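Local structure of ribosomal protein S2-related protein (Deinococcus radiodurans, 2JH3) at residues Ala125-Ala130 and Arg167-Gly172; Arg131-Glu136 and Gln206-Pro211; Leu145-Ala150 and Gln162-Arg167; Ala155-His160 and Val173-Glu178; Gln226-Ala231 and Leu241-Pro246. The protein binds a 4Fe-4S iron-sulfur cluster and, with its chelatase-like fold, may insert iron into sirohydrochlorin. All coordinates share one frame; numbering follows the deposited sequence.

Contact 1: residues Ala125-Ala130 and Arg167-Gly172; sequences AIAAQA and RGQFAG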
# COMPACT_ATOMS: atom_id res chain seq x y z
N ALA A 125 -5.04 -41.17 11.69
CA ALA A 125 -5.67 -39.86 11.47
C ALA A 125 -6.65 -39.92 10.27
O ALA A 125 -7.70 -39.36 10.31
CB ALA A 125 -4.58 -38.76 11.28
N ILE A 126 -6.23 -40.58 9.19
CA ILE A 126 -7.08 -40.80 8.02
C ILE A 126 -8.36 -41.59 8.38
O ILE A 126 -9.46 -41.10 8.15
CB ILE A 126 -6.32 -41.60 6.95
CG1 ILE A 126 -5.22 -40.75 6.31
CG2 ILE A 126 -7.34 -42.19 5.88
CD1 ILE A 126 -4.17 -41.57 5.49
N ALA A 127 -8.20 -42.77 9.00
CA ALA A 127 -9.35 -43.54 9.57
C ALA A 127 -10.24 -42.72 10.48
O ALA A 127 -11.50 -42.77 10.39
CB ALA A 127 -8.88 -44.82 10.25
N ALA A 128 -9.66 -41.88 11.30
CA ALA A 128 -10.51 -41.14 12.22
C ALA A 128 -11.36 -40.13 11.50
O ALA A 128 -12.56 -39.99 11.79
CB ALA A 128 -9.69 -40.47 13.25
N GLN A 129 -10.76 -39.40 10.57
CA GLN A 129 -11.48 -38.46 9.72
C GLN A 129 -12.57 -39.22 8.93
O GLN A 129 -13.69 -38.73 8.78
CB GLN A 129 -10.48 -37.75 8.81
CG GLN A 129 -10.99 -36.74 7.84
CD GLN A 129 -11.87 -35.69 8.46
OE1 GLN A 129 -11.47 -34.56 8.60
NE2 GLN A 129 -13.09 -36.06 8.81
N ALA A 130 -12.24 -40.40 8.43
CA ALA A 130 -13.20 -41.19 7.65
C ALA A 130 -14.43 -41.50 8.51
O ALA A 130 -15.58 -41.22 8.12
CB ALA A 130 -12.55 -42.47 7.16
N ARG A 167 -5.50 -53.28 8.30
CA ARG A 167 -6.45 -53.08 9.40
C ARG A 167 -7.89 -53.60 9.09
O ARG A 167 -8.55 -54.19 9.96
CB ARG A 167 -6.56 -51.61 9.75
CG ARG A 167 -5.33 -51.05 10.37
CD ARG A 167 -5.08 -49.65 9.82
NE ARG A 167 -4.08 -48.96 10.61
CZ ARG A 167 -4.36 -48.06 11.55
NH1 ARG A 167 -5.62 -47.67 11.84
NH2 ARG A 167 -3.34 -47.54 12.20
N GLY A 168 -8.39 -53.34 7.87
CA GLY A 168 -9.66 -53.93 7.42
C GLY A 168 -10.93 -53.32 7.96
O GLY A 168 -12.02 -53.82 7.73
N GLN A 169 -10.84 -52.20 8.64
CA GLN A 169 -12.07 -51.60 9.14
C GLN A 169 -13.06 -51.20 8.02
O GLN A 169 -14.27 -50.97 8.28
CB GLN A 169 -11.73 -50.38 9.99
CG GLN A 169 -12.83 -50.01 11.00
CD GLN A 169 -12.53 -48.70 11.77
OE1 GLN A 169 -11.83 -47.79 11.28
NE2 GLN A 169 -13.08 -48.60 13.00
N PHE A 170 -12.54 -51.07 6.80
CA PHE A 170 -13.32 -50.54 5.67
C PHE A 170 -13.42 -51.61 4.62
O PHE A 170 -12.58 -52.51 4.55
CB PHE A 170 -12.70 -49.24 5.07
CG PHE A 170 -12.63 -48.09 6.05
CD1 PHE A 170 -11.49 -47.87 6.80
CD2 PHE A 170 -13.72 -47.25 6.24
CE1 PHE A 170 -11.44 -46.88 7.71
CE2 PHE A 170 -13.67 -46.23 7.17
CZ PHE A 170 -12.52 -46.07 7.92
N ALA A 171 -14.40 -51.43 3.74
CA ALA A 171 -14.66 -52.34 2.61
C ALA A 171 -13.50 -52.44 1.67
O ALA A 171 -13.21 -53.50 1.15
CB ALA A 171 -15.94 -51.90 1.84
N GLY A 172 -12.83 -51.33 1.40
CA GLY A 172 -11.58 -51.39 0.68
C GLY A 172 -10.91 -50.01 0.76
O GLY A 172 -11.47 -49.08 1.33
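Phe-170 packs against Ala-127 and Ala-130 in a buried apolar contact, where the loop between helix 155-167 and strand 172-177 runs beside the neighbouring helix 122-133. The two alanines, three residues apart on one side of that helix, both turn their CB methyls to a single aromatic ring. CB of Ala-127 lies near the ring plane, at the edge, 4.2 Å from Phe-170 CE1. CB of Ala-130 comes in obliquely, 3.7 Å from Phe-170 CZ and somewhat farther from CE2. With its CG anti to the carbonyl carbon (chi1 -62°), Phe-170 sends the ring from the loop toward the helix.

Before it, Gly-168 leaves the helix with positive phi and turns the chain. Gln-169 then adds a looser approach, its OE1 4.3 Å from CB of Ala-127. That oxygen is hydrogen-bonded to Arg-131, one helical turn beyond Ala-127, while Arg-167 forms a salt bridge with Asp-124 near the start of the same helix. Polar links thus border the apolar patch. Helix 122-133 and the loop leading into strand 172-177 meet here in the three-layer alpha/beta arrangement of a chelatase-type domain, whose adjacent helices lie on one face of a parallel sheet.

Contact 2: residues Arg131-Glu136 and Gln206-Pro211; sequences RDTLPE and QAVLVP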
# COMPACT_ATOMS: atom_id res chain seq x y z
N ARG A 131 -14.18 -42.00 9.73
CA ARG A 131 -15.26 -42.39 10.64
C ARG A 131 -16.08 -41.21 11.01
O ARG A 131 -17.30 -41.31 11.07
CB ARG A 131 -14.71 -43.07 11.87
CG ARG A 131 -14.10 -44.41 11.57
CD ARG A 131 -13.70 -45.16 12.83
NE ARG A 131 -12.77 -44.39 13.68
CZ ARG A 131 -11.46 -44.62 13.84
NH1 ARG A 131 -10.83 -45.62 13.24
NH2 ARG A 131 -10.76 -43.80 14.64
N ASP A 132 -15.44 -40.08 11.23
CA ASP A 132 -16.16 -38.87 11.63
C ASP A 132 -17.04 -38.35 10.51
O ASP A 132 -18.01 -37.63 10.74
CB ASP A 132 -15.18 -37.76 12.05
CG ASP A 132 -14.40 -38.09 13.33
OD1 ASP A 132 -14.65 -39.16 13.94
OD2 ASP A 132 -13.52 -37.25 13.71
N THR A 133 -16.67 -38.68 9.28
CA THR A 133 -17.36 -38.17 8.09
C THR A 133 -18.66 -38.97 7.79
O THR A 133 -19.62 -38.40 7.26
CB THR A 133 -16.36 -38.12 6.88
OG1 THR A 133 -15.32 -37.15 7.16
CG2 THR A 133 -17.05 -37.76 5.61
N LEU A 134 -18.71 -40.25 8.17
CA LEU A 134 -19.91 -41.09 7.99
C LEU A 134 -21.14 -40.63 8.80
O LEU A 134 -20.98 -40.04 9.89
CB LEU A 134 -19.62 -42.52 8.39
CG LEU A 134 -18.41 -43.13 7.71
CD1 LEU A 134 -18.21 -44.53 8.23
CD2 LEU A 134 -18.57 -43.13 6.18
N PRO A 135 -22.37 -40.90 8.28
CA PRO A 135 -23.59 -40.60 9.04
C PRO A 135 -23.46 -41.47 10.26
O PRO A 135 -23.13 -42.65 10.12
CB PRO A 135 -24.72 -41.08 8.13
CG PRO A 135 -24.12 -41.14 6.78
CD PRO A 135 -22.70 -41.55 7.00
N GLU A 136 -23.62 -40.88 11.44
CA GLU A 136 -22.89 -41.43 12.59
C GLU A 136 -23.40 -42.80 13.03
O GLU A 136 -22.71 -43.50 13.79
CB GLU A 136 -22.75 -40.42 13.74
CG GLU A 136 -21.49 -40.61 14.62
CD GLU A 136 -20.12 -40.46 13.90
OE1 GLU A 136 -20.03 -40.29 12.65
OE2 GLU A 136 -19.10 -40.52 14.62
N GLN A 206 -21.25 -48.13 -0.52
CA GLN A 206 -20.96 -46.73 -0.12
C GLN A 206 -19.47 -46.44 -0.16
O GLN A 206 -18.63 -47.37 -0.22
CB GLN A 206 -21.45 -46.42 1.27
CG GLN A 206 -22.92 -46.32 1.38
CD GLN A 206 -23.29 -45.48 2.58
OE1 GLN A 206 -22.87 -45.77 3.70
NE2 GLN A 206 -24.05 -44.41 2.34
N ALA A 207 -19.17 -45.14 -0.15
CA ALA A 207 -17.78 -44.65 -0.19
C ALA A 207 -17.62 -43.41 0.66
O ALA A 207 -18.57 -42.63 0.83
CB ALA A 207 -17.38 -44.36 -1.64
N VAL A 208 -16.41 -43.22 1.20
CA VAL A 208 -16.02 -41.99 1.94
C VAL A 208 -14.66 -41.42 1.38
O VAL A 208 -13.67 -42.14 1.20
CB VAL A 208 -15.97 -42.20 3.49
CG1 VAL A 208 -14.98 -43.29 3.85
CG2 VAL A 208 -15.71 -40.84 4.22
N LEU A 209 -14.68 -40.14 1.04
CA LEU A 209 -13.51 -39.52 0.49
C LEU A 209 -12.79 -38.71 1.59
O LEU A 209 -13.38 -37.82 2.21
CB LEU A 209 -13.88 -38.64 -0.69
CG LEU A 209 -12.74 -37.88 -1.34
CD1 LEU A 209 -11.86 -38.81 -2.14
CD2 LEU A 209 -13.30 -36.85 -2.23
N VAL A 210 -11.55 -39.07 1.80
CA VAL A 210 -10.62 -38.29 2.65
C VAL A 210 -9.47 -37.71 1.80
O VAL A 210 -8.57 -38.42 1.34
CB VAL A 210 -10.14 -39.08 3.90
CG1 VAL A 210 -9.05 -38.28 4.75
CG2 VAL A 210 -11.33 -39.40 4.78
N PRO A 211 -9.50 -36.40 1.62
CA PRO A 211 -8.39 -35.66 1.08
C PRO A 211 -7.14 -35.70 1.94
O PRO A 211 -7.17 -35.26 3.13
CB PRO A 211 -8.95 -34.23 0.97
CG PRO A 211 -10.45 -34.41 1.00
CD PRO A 211 -10.62 -35.51 1.97
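Val-208 holds CG2 anti to its backbone N and CG1 in the position between N and the carbonyl carbon (chi1 59°), and this places CG2 against Thr-133. The threonine answers in kind: at chi1 -65° its methyl CG2 stands opposite the backbone N, while OG1 lies beside that N and is hydrogen-bonded to the carbonyl oxygen of Gln-129, one turn back in the helix. One branch of Thr-133 is therefore spent on its own helix and the other on the sheet. The two methyls, Thr-133 CG2 and Val-208 CG2, meet at 3.6 Å, with the side chains crossing at a slant. CB of Thr-133 is close behind, 3.9 Å from CG2 of the valine.

Leu-134 is the first residue to leave the helical conformation. Its side chain sets out along the strand's flank, yet CD2 ends inward, 3.9 Å from Val-208 CB, crossing the valine at about a right angle. Val-208 is thus gripped by two successive residues, one from the last turn of the helix and one from the chain just past it, through carbon atoms alone.

No hydrogen bond joins the two segments. Strand 207-211 is instead bonded through its backbone to strands 144-149 and 241-243, which flank it in the parallel sheet. Leu-145 and Val-143 pack beside Val-208, His-242 of the edge strand touches both Thr-133 and Leu-134, and one turn earlier Ala-130 of helix 122-133 rests on Val-210.

Contact 3: residues Leu145-Ala150 and Gln162-Arg167; sequences LLLLAA and QALRER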
# COMPACT_ATOMS: atom_id res chain seq x y z
N LEU A 145 -13.05 -46.64 1.25
CA LEU A 145 -12.27 -45.50 1.73
C LEU A 145 -11.52 -44.99 0.54
O LEU A 145 -10.71 -45.69 -0.00
CB LEU A 145 -11.21 -45.95 2.74
CG LEU A 145 -10.75 -44.90 3.78
CD1 LEU A 145 -9.39 -45.19 4.24
CD2 LEU A 145 -10.94 -43.45 3.38
N LEU A 146 -11.80 -43.77 0.12
CA LEU A 146 -11.07 -43.18 -0.98
C LEU A 146 -10.15 -42.08 -0.43
O LEU A 146 -10.60 -41.22 0.30
CB LEU A 146 -12.07 -42.55 -1.97
CG LEU A 146 -12.63 -43.33 -3.16
CD1 LEU A 146 -12.47 -44.78 -3.09
CD2 LEU A 146 -14.10 -42.91 -3.36
N LEU A 147 -8.90 -42.08 -0.88
CA LEU A 147 -7.87 -41.14 -0.42
C LEU A 147 -7.46 -40.27 -1.61
O LEU A 147 -6.91 -40.77 -2.57
CB LEU A 147 -6.64 -41.90 0.11
CG LEU A 147 -6.94 -42.91 1.23
CD1 LEU A 147 -5.70 -43.64 1.67
CD2 LEU A 147 -7.61 -42.26 2.39
N LEU A 148 -7.72 -38.96 -1.51
CA LEU A 148 -7.37 -38.02 -2.58
C LEU A 148 -5.92 -37.47 -2.45
O LEU A 148 -5.59 -36.86 -1.48
CB LEU A 148 -8.36 -36.88 -2.54
CG LEU A 148 -8.25 -35.82 -3.62
CD1 LEU A 148 -8.56 -36.41 -5.01
CD2 LEU A 148 -9.18 -34.71 -3.26
N ALA A 149 -5.05 -37.75 -3.43
CA ALA A 149 -3.75 -37.07 -3.57
C ALA A 149 -3.77 -35.89 -4.53
O ALA A 149 -4.48 -35.90 -5.55
CB ALA A 149 -2.73 -38.01 -4.02
N ALA A 150 -2.91 -34.91 -4.24
CA ALA A 150 -2.84 -33.67 -5.02
C ALA A 150 -2.27 -33.89 -6.39
O ALA A 150 -2.71 -33.29 -7.38
CB ALA A 150 -1.99 -32.62 -4.26
N GLN A 162 -2.04 -48.95 1.99
CA GLN A 162 -1.85 -50.40 2.25
C GLN A 162 -1.99 -50.81 3.73
O GLN A 162 -2.62 -51.83 4.02
CB GLN A 162 -0.56 -50.91 1.64
CG GLN A 162 -0.32 -52.43 1.88
CD GLN A 162 -1.37 -53.37 1.23
OE1 GLN A 162 -2.14 -52.99 0.34
NE2 GLN A 162 -1.36 -54.63 1.66
N ALA A 163 -1.50 -50.01 4.68
CA ALA A 163 -1.75 -50.29 6.07
C ALA A 163 -3.23 -50.27 6.41
O ALA A 163 -3.69 -50.95 7.35
CB ALA A 163 -1.02 -49.28 6.95
N LEU A 164 -4.01 -49.44 5.73
CA LEU A 164 -5.40 -49.32 6.12
C LEU A 164 -6.20 -50.50 5.57
O LEU A 164 -7.26 -50.86 6.15
CB LEU A 164 -5.99 -48.00 5.66
CG LEU A 164 -5.57 -46.74 6.44
CD1 LEU A 164 -5.73 -45.53 5.51
CD2 LEU A 164 -6.35 -46.58 7.75
N ARG A 165 -5.73 -51.09 4.47
CA ARG A 165 -6.31 -52.31 3.92
C ARG A 165 -6.14 -53.43 4.96
O ARG A 165 -7.11 -54.04 5.41
CB ARG A 165 -5.66 -52.70 2.59
CG ARG A 165 -6.07 -51.83 1.45
CD ARG A 165 -5.29 -52.16 0.20
NE ARG A 165 -5.50 -51.11 -0.78
CZ ARG A 165 -4.54 -50.39 -1.35
NH1 ARG A 165 -3.27 -50.60 -1.11
NH2 ARG A 165 -4.87 -49.41 -2.20
N GLU A 166 -4.91 -53.59 5.43
CA GLU A 166 -4.64 -54.63 6.43
C GLU A 166 -5.45 -54.46 7.72
O GLU A 166 -6.09 -55.41 8.19
CB GLU A 166 -3.16 -54.74 6.67
CG GLU A 166 -2.37 -54.36 5.43
CD GLU A 166 -1.33 -55.37 5.04
OE1 GLU A 166 -1.76 -56.51 4.77
OE2 GLU A 166 -0.13 -54.99 4.96
N ARG A 167 -5.50 -53.28 8.30
CA ARG A 167 -6.45 -53.08 9.40
C ARG A 167 -7.89 -53.60 9.09
O ARG A 167 -8.55 -54.19 9.96
CB ARG A 167 -6.56 -51.61 9.75
CG ARG A 167 -5.33 -51.05 10.37
CD ARG A 167 -5.08 -49.65 9.82
NE ARG A 167 -4.08 -48.96 10.61
CZ ARG A 167 -4.36 -48.06 11.55
NH1 ARG A 167 -5.62 -47.67 11.84
NH2 ARG A 167 -3.34 -47.54 12.20
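Leu-164 meets Leu-145 through their CD1 methyls, 3.9 Å apart, and this is the close part of the contact. The two side chains cross at about a right angle, Leu-145 with CG opposite its backbone N (chi1 -154°) and Leu-164 with CG opposite its carbonyl carbon. The same methyl of Leu-164 also reaches Leu-147, two residues along the strand, but more loosely: Leu-164 CD1 to Leu-147 CD1 is 4.3 Å. All three leucines are buried, and Ile-126 of helix 122-133 and Val-173 of the next strand press on each of them.

Strand 144-149, helix 155-167 and strand 172-177 form a beta-alpha-beta unit of the parallel sheet, and Leu-164 is the helix residue that packs here on the first strand.

The helix is polar away from that face. There the side-chain oxygen of exposed Gln-162 accepts a bond from Arg-165, NH1 to OE1 3.0 Å, nearly straight at 164°. The donor lies in the carbonyl plane of the amide, and OE1 in turn lies close to the guanidinium plane, at its edge. Bonds from both terminal nitrogens help hold the guanidinium's rotation, since Arg-165 NH2 also reaches the backbone oxygen of Val-173 in the adjoining strand.

Contact 4: residues Ala155-His160 and Val173-Glu178; sequences AALETH and VEVVLE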
# COMPACT_ATOMS: atom_id res chain seq x y z
N ALA A 155 3.96 -41.53 -2.93
CA ALA A 155 4.39 -42.81 -2.42
C ALA A 155 4.11 -42.98 -0.96
O ALA A 155 3.81 -44.05 -0.52
CB ALA A 155 5.86 -42.93 -2.67
N ALA A 156 4.16 -41.91 -0.16
CA ALA A 156 3.86 -42.04 1.27
C ALA A 156 2.40 -42.38 1.48
O ALA A 156 2.06 -43.22 2.32
CB ALA A 156 4.23 -40.76 2.02
N LEU A 157 1.52 -41.75 0.72
CA LEU A 157 0.11 -42.06 0.86
C LEU A 157 -0.20 -43.50 0.47
O LEU A 157 -1.04 -44.16 1.11
CB LEU A 157 -0.75 -41.08 0.03
CG LEU A 157 -2.24 -41.38 -0.00
CD1 LEU A 157 -2.79 -41.37 1.36
CD2 LEU A 157 -2.96 -40.36 -0.90
N GLU A 158 0.47 -43.98 -0.58
CA GLU A 158 0.36 -45.40 -0.99
C GLU A 158 0.78 -46.34 0.15
O GLU A 158 0.12 -47.35 0.44
CB GLU A 158 1.20 -45.64 -2.24
CG GLU A 158 0.71 -44.79 -3.48
CD GLU A 158 -0.58 -45.32 -4.16
OE1 GLU A 158 -1.09 -46.38 -3.70
OE2 GLU A 158 -1.07 -44.67 -5.16
N THR A 159 1.82 -45.98 0.87
CA THR A 159 2.19 -46.79 2.06
C THR A 159 1.05 -46.84 3.07
O THR A 159 0.61 -47.91 3.46
CB THR A 159 3.50 -46.28 2.61
OG1 THR A 159 4.50 -46.53 1.61
CG2 THR A 159 3.88 -46.97 3.90
N HIS A 160 0.47 -45.70 3.41
CA HIS A 160 -0.67 -45.67 4.30
C HIS A 160 -1.92 -46.40 3.78
O HIS A 160 -2.68 -46.98 4.58
CB HIS A 160 -1.06 -44.23 4.61
CG HIS A 160 0.06 -43.47 5.24
ND1 HIS A 160 0.48 -42.23 4.79
CD2 HIS A 160 0.94 -43.85 6.19
CE1 HIS A 160 1.54 -41.86 5.49
NE2 HIS A 160 1.84 -42.83 6.34
N VAL A 173 -9.72 -49.91 0.18
CA VAL A 173 -8.97 -48.63 0.15
C VAL A 173 -8.33 -48.36 -1.20
O VAL A 173 -7.54 -49.15 -1.72
CB VAL A 173 -7.89 -48.55 1.29
CG1 VAL A 173 -7.33 -47.12 1.37
CG2 VAL A 173 -8.52 -48.93 2.65
N GLU A 174 -8.69 -47.21 -1.77
CA GLU A 174 -8.11 -46.74 -3.06
C GLU A 174 -7.64 -45.26 -3.01
O GLU A 174 -8.32 -44.41 -2.43
CB GLU A 174 -9.17 -46.86 -4.17
CG GLU A 174 -9.80 -48.27 -4.30
CD GLU A 174 -8.79 -49.35 -4.66
OE1 GLU A 174 -7.72 -48.99 -5.22
OE2 GLU A 174 -9.07 -50.55 -4.37
N VAL A 175 -6.52 -44.98 -3.67
CA VAL A 175 -6.01 -43.61 -3.92
C VAL A 175 -6.61 -43.08 -5.23
O VAL A 175 -6.68 -43.79 -6.18
CB VAL A 175 -4.41 -43.58 -4.02
CG1 VAL A 175 -3.86 -42.20 -4.34
CG2 VAL A 175 -3.77 -44.12 -2.73
N VAL A 176 -7.06 -41.84 -5.23
CA VAL A 176 -7.50 -41.15 -6.45
C VAL A 176 -6.84 -39.76 -6.50
O VAL A 176 -6.45 -39.23 -5.46
CB VAL A 176 -9.04 -41.03 -6.53
CG1 VAL A 176 -9.66 -42.38 -6.66
CG2 VAL A 176 -9.58 -40.38 -5.36
N LEU A 177 -6.79 -39.14 -7.68
CA LEU A 177 -6.02 -37.94 -7.90
C LEU A 177 -6.88 -36.71 -8.15
O LEU A 177 -7.89 -36.77 -8.88
CB LEU A 177 -5.14 -38.10 -9.13
CG LEU A 177 -4.00 -39.09 -9.13
CD1 LEU A 177 -3.08 -38.67 -10.25
CD2 LEU A 177 -3.23 -39.10 -7.79
N GLU A 178 -6.43 -35.59 -7.59
CA GLU A 178 -6.99 -34.29 -7.93
C GLU A 178 -6.96 -34.10 -9.46
O GLU A 178 -6.09 -34.64 -10.15
CB GLU A 178 -6.19 -33.19 -7.25
CG GLU A 178 -6.68 -32.84 -5.86
CD GLU A 178 -6.04 -31.56 -5.31
OE1 GLU A 178 -4.83 -31.33 -5.58
OE2 GLU A 178 -6.73 -30.79 -4.62
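The carboxylate of Glu-158 is laid against Val-175, whose CG2 methyl is almost equally far from its three atoms: 3.6 Å from Glu-158 OE1 and 3.7 Å from both CD and OE2. The methyl is therefore met by the whole flat group and not by one oxygen. A second flat group, the ring of His-160, takes no part in gripping the strand; the carbonyl oxygen of Ala-156 sits 3.1 Å above one of its faces, offset toward the rim.

Glu-158 leaves the helix at an angle to the strand, and the bend in its chain at chi2 (-75°) folds the carboxylate back over the valine, the two side chains crossing at a slant. Its acid end is on the exposed side of the contact. The buried side belongs to Leu-157, whose CD2 and the CG1 of Val-175 meet tip to tip at 4.0 Å. That CG1 methyl lies near the carboxylate too, 3.8 Å from Glu-158 OE2. With an alanine here in place of Val-175, Leu-157 CD2 would probably lose its facing methyl and the Glu-158 carboxylate most of the surface it lies on.

Leu-157 also touches Leu-147 and Ala-149 of the neighbouring strand, and Ala-161, one turn on, packs on Val-175. A helix lying over both strands that it connects is the hallmark of the beta-alpha-beta crossover, here strand 144-149, helix 155-167 and strand 172-177.

Contact 5: residues Gln226-Ala231 and Leu241-Pro246; sequences QALAQA and LHVGGP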
# COMPACT_ATOMS: atom_id res chain seq x y z
N GLN A 226 -16.05 -30.15 -9.16
CA GLN A 226 -16.08 -30.37 -10.61
C GLN A 226 -15.84 -31.83 -10.98
O GLN A 226 -16.51 -32.38 -11.85
CB GLN A 226 -15.01 -29.47 -11.30
CD GLN A 226 -14.36 -26.99 -11.32
OE1 GLN A 226 -13.87 -27.02 -12.44
NE2 GLN A 226 -14.76 -25.78 -10.95
N ALA A 227 -14.88 -32.44 -10.31
CA ALA A 227 -14.50 -33.84 -10.62
C ALA A 227 -15.63 -34.80 -10.20
O ALA A 227 -15.89 -35.83 -10.84
CB ALA A 227 -13.22 -34.22 -9.90
N LEU A 228 -16.21 -34.49 -9.07
CA LEU A 228 -17.32 -35.26 -8.51
C LEU A 228 -18.57 -35.21 -9.43
O LEU A 228 -19.35 -36.15 -9.47
CB LEU A 228 -17.62 -34.81 -7.06
CG LEU A 228 -16.61 -35.16 -5.94
CD1 LEU A 228 -17.15 -34.73 -4.59
CD2 LEU A 228 -16.32 -36.64 -5.89
N ALA A 229 -18.78 -34.09 -10.10
CA ALA A 229 -19.88 -33.92 -11.09
C ALA A 229 -19.67 -34.74 -12.33
O ALA A 229 -20.60 -35.31 -12.87
CB ALA A 229 -19.98 -32.47 -11.48
N GLN A 230 -18.43 -34.79 -12.79
CA GLN A 230 -18.04 -35.65 -13.88
C GLN A 230 -18.17 -37.11 -13.51
O GLN A 230 -18.68 -37.84 -14.32
CB GLN A 230 -16.61 -35.39 -14.31
CG GLN A 230 -16.45 -34.07 -14.96
CD GLN A 230 -14.99 -33.66 -15.09
OE1 GLN A 230 -14.06 -34.46 -14.84
NE2 GLN A 230 -14.76 -32.40 -15.53
N ALA A 231 -17.68 -37.54 -12.34
CA ALA A 231 -17.90 -38.91 -11.92
C ALA A 231 -19.40 -39.25 -11.92
O ALA A 231 -19.82 -40.33 -12.37
CB ALA A 231 -17.34 -39.15 -10.54
N LEU A 241 -21.52 -41.01 -1.89
CA LEU A 241 -20.15 -40.62 -1.47
C LEU A 241 -20.26 -39.61 -0.34
O LEU A 241 -20.79 -38.52 -0.54
CB LEU A 241 -19.40 -39.94 -2.60
CG LEU A 241 -17.92 -39.65 -2.26
CD1 LEU A 241 -17.15 -40.94 -2.01
CD2 LEU A 241 -17.28 -38.87 -3.39
N HIS A 242 -19.71 -39.96 0.82
CA HIS A 242 -19.53 -38.94 1.86
C HIS A 242 -18.14 -38.26 1.74
O HIS A 242 -17.09 -38.90 1.73
CB HIS A 242 -19.77 -39.56 3.23
CG HIS A 242 -20.97 -40.44 3.27
ND1 HIS A 242 -22.26 -39.95 3.37
CD2 HIS A 242 -21.08 -41.79 3.17
CE1 HIS A 242 -23.11 -40.97 3.36
NE2 HIS A 242 -22.42 -42.09 3.24
N VAL A 243 -18.16 -36.94 1.65
CA VAL A 243 -16.93 -36.18 1.50
C VAL A 243 -16.48 -35.47 2.80
O VAL A 243 -17.17 -34.59 3.36
CB VAL A 243 -17.03 -35.21 0.33
CG1 VAL A 243 -15.69 -34.41 0.15
CG2 VAL A 243 -17.33 -36.01 -0.92
N GLY A 244 -15.29 -35.89 3.23
CA GLY A 244 -14.62 -35.38 4.43
C GLY A 244 -13.76 -34.20 4.01
O GLY A 244 -13.44 -34.00 2.82
N GLY A 245 -13.46 -33.38 5.01
CA GLY A 245 -12.49 -32.32 4.88
C GLY A 245 -11.11 -32.95 4.92
O GLY A 245 -10.98 -34.13 5.21
N PRO A 246 -10.09 -32.13 4.65
CA PRO A 246 -8.69 -32.49 4.58
C PRO A 246 -8.24 -33.02 5.88
O PRO A 246 -8.63 -32.49 6.91
CB PRO A 246 -8.00 -31.17 4.28
CG PRO A 246 -8.95 -30.39 3.66
CD PRO A 246 -10.27 -30.72 4.32
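Helix 218-234 passes strand 241-243 with its backbone well clear of it, the nearest CA atoms, those of Leu-228 and Leu-241, being 9.3 Å apart, so that side chains alone bridge the gap. The pair closes a beta-alpha-beta unit that begins with strand 207-211 and ends at this edge strand of the parallel sheet.

Leu-228 does the bridging by itself. With CG opposite the carbonyl carbon, chi1 (-71°) points the side chain at the strand, and the branch at CG sends one methyl to each of two strand residues. CD2 goes to Leu-241, with the side chains crossing at about a right angle, and packs tightly: CD2 to CD2 is 3.5 Å, shorter than a usual carbon-carbon contact. Leu-241 and Val-243 alternate with His-242, and so both present their side chains to the helix while the histidine is on the other face of the sheet.

Unlike a fully enclosed helix-strand contact, this one lies near the surface. Trp-198, from a loop, also touches Leu-228. Toward the exposed end, Leu-228 and Val-243 slide past each other in opposite directions, CD1 of the leucine lying 3.9 Å from CG2 of the valine.

All five contacts belong to one alpha/beta domain and bear on its parallel sheet, ordered 193-194, 172-177, 144-149, 207-211, 241-243. Contacts 1 and 2 share helix 122-133 and have centres about 9 Å apart. Contacts 3 and 4 share helix 155-167, their centres about 6 Å apart, and their segments alternate along the chain within one crossover. Both helices pack on the same face of the sheet, whereas helix 218-234 of contact 5 covers the other; the centre of contact 5 is about 16 Å from those of contacts 3 and 4. Contact 5 comes last in sequence, after contacts 1 to 4 close. Together they join the layers of a chelatase-type helix-sheet-helix sandwich, away from the iron-sulfur cluster.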